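Local atomic coordinates of RNA-binding protein (Porphyromonas gingivalis W83, PDB entry 7JLY), a protein that probably binds RNA through an RNA recognition motif, and also binds calcium. Residues D18-G21 against L22-Y26. Sequence-based numbering, arbitrary orientation.
Sequences DLTG and LLQQY
Gln-24 folds back over Thr-20 and Gly-21 near the C-terminal end of helix 16-23. CB of Gln-24 lies 3.1 Å from Thr-20 O, the same carbonyl that accepts the backbone N-H of Gln-24 (N to O 2.8 Å). With chi1 at 79°, CG of Gln-24 sits between the backbone N and the carbonyl carbon, which keeps it 3.2 Å from Thr-20 O. From there the chain runs extended, crossing the threonine at a slant; CD still lies near Thr-20 O, and OE1 of Gln-24 stands 3.6 Å from the methyl CG2 of Thr-20. On the amide's other branch, NE2 of Gln-24 donates to a water (3.0 Å) that in turn donates to Gly-21 O (2.6 Å). Gln-25 brings CG within 3.5 Å of Gly-21 O, while its NE2 donates to Leu-22 O, three residues back (2.9 Å), in the carbonyl plane and on a lone pair. Deeper in, Leu-19 and Leu-23, joined by the backbone bond from Leu-23 N to Leu-19 O, pack on strands 29-36 and 46-51 in the core of this RRM (alpha-beta) fold. Where the helix is ending, side-chain amides, one through water and one directly, thus supply donors to the carbonyls of Gly-21 and Leu-22.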
loop_
_atom_site.group_PDB
_atom_site.type_symbol
_atom_site.label_atom_id
_atom_site.label_comp_id
_atom_site.label_asym_id
_atom_site.label_seq_id
_atom_site.Cartn_x
_atom_site.Cartn_y
_atom_site.Cartn_z
ATOM N N ASP A 18 -4.412 -7.945 -2.043
ATOM C CA ASP A 18 -3.010 -8.115 -2.393
ATOM C C ASP A 18 -2.113 -7.152 -1.611
ATOM O O ASP A 18 -0.993 -7.514 -1.234
ATOM C CB ASP A 18 -2.817 -7.915 -3.897
ATOM C CG ASP A 18 -3.678 -8.863 -4.721
ATOM O OD1 ASP A 18 -3.795 -10.035 -4.321
ATOM O OD2 ASP A 18 -4.240 -8.439 -5.757
ATOM N N LEU A 19 -2.591 -5.927 -1.380
ATOM C CA LEU A 19 -1.834 -4.962 -0.584
ATOM C C LEU A 19 -1.765 -5.401 0.863
ATOM O O LEU A 19 -0.718 -5.331 1.487
ATOM C CB LEU A 19 -2.448 -3.569 -0.671
ATOM C CG LEU A 19 -2.341 -2.912 -2.046
ATOM C CD1 LEU A 19 -2.889 -1.510 -1.972
ATOM C CD2 LEU A 19 -0.883 -2.887 -2.513
ATOM N N THR A 20 -2.891 -5.863 1.397
ATOM C CA THR A 20 -2.901 -6.375 2.754
ATOM C C THR A 20 -1.973 -7.573 2.852
ATOM O O THR A 20 -1.209 -7.689 3.808
ATOM C CB THR A 20 -4.310 -6.783 3.201
ATOM O OG1 THR A 20 -5.179 -5.638 3.146
ATOM C CG2 THR A 20 -4.272 -7.324 4.623
ATOM N N GLY A 21 -2.031 -8.454 1.855
ATOM C CA GLY A 21 -1.216 -9.664 1.861
ATOM C C GLY A 21 0.270 -9.345 1.914
ATOM O O GLY A 21 1.062 -10.028 2.588
ATOM N N LEU A 22 0.642 -8.299 1.186
ATOM C CA LEU A 22 2.016 -7.834 1.115
ATOM C C LEU A 22 2.485 -7.236 2.438
ATOM O O LEU A 22 3.534 -7.612 2.971
ATOM C CB LEU A 22 2.158 -6.801 -0.010
ATOM C CG LEU A 22 3.576 -6.298 -0.295
ATOM C CD1 LEU A 22 4.462 -7.451 -0.728
ATOM C CD2 LEU A 22 3.555 -5.188 -1.352
ATOM N N LEU A 23 1.705 -6.292 2.963
ATOM C CA LEU A 23 2.136 -5.510 4.120
ATOM C C LEU A 23 1.935 -6.255 5.441
ATOM O O LEU A 23 2.681 -6.029 6.395
ATOM C CB LEU A 23 1.404 -4.155 4.155
ATOM C CG LEU A 23 2.024 -3.029 3.302
ATOM C CD1 LEU A 23 3.437 -2.747 3.752
ATOM C CD2 LEU A 23 2.002 -3.333 1.796
ATOM N N GLN A 24 0.965 -7.163 5.505
ATOM C CA GLN A 24 0.681 -7.813 6.787
ATOM C C GLN A 24 1.810 -8.777 7.178
ATOM O O GLN A 24 1.872 -9.246 8.316
ATOM C CB GLN A 24 -0.664 -8.548 6.751
ATOM C CG GLN A 24 -0.626 -9.884 6.050
ATOM C CD GLN A 24 -1.995 -10.551 5.981
ATOM O OE1 GLN A 24 -2.965 -10.066 6.562
ATOM N NE2 GLN A 24 -2.069 -11.670 5.268
ATOM N N GLN A 25 2.702 -9.061 6.234
ATOM C CA GLN A 25 3.896 -9.848 6.520
ATOM C C GLN A 25 4.806 -9.189 7.554
ATOM O O GLN A 25 5.576 -9.885 8.213
ATOM C CB GLN A 25 4.701 -10.085 5.239
ATOM C CG GLN A 25 3.994 -10.944 4.175
ATOM C CD GLN A 25 4.826 -11.074 2.906
ATOM O OE1 GLN A 25 5.232 -12.170 2.528
ATOM N NE2 GLN A 25 5.094 -9.950 2.252
ATOM N N TYR A 26 4.717 -7.861 7.686
ATOM C CA TYR A 26 5.631 -7.086 8.533
ATOM C C TYR A 26 5.015 -6.648 9.852
ATOM O O TYR A 26 5.732 -6.192 10.722
ATOM C CB TYR A 26 6.144 -5.854 7.763
ATOM C CG TYR A 26 6.763 -6.301 6.465
ATOM C CD1 TYR A 26 8.035 -6.873 6.444
ATOM C CD2 TYR A 26 6.051 -6.236 5.281
ATOM C CE1 TYR A 26 8.586 -7.324 5.265
ATOM C CE2 TYR A 26 6.594 -6.689 4.091
ATOM C CZ TYR A 26 7.861 -7.232 4.092
ATOM O OH TYR A 26 8.396 -7.693 2.902
HETATM O O HOH W 1 0.583 -12.239 3.955
#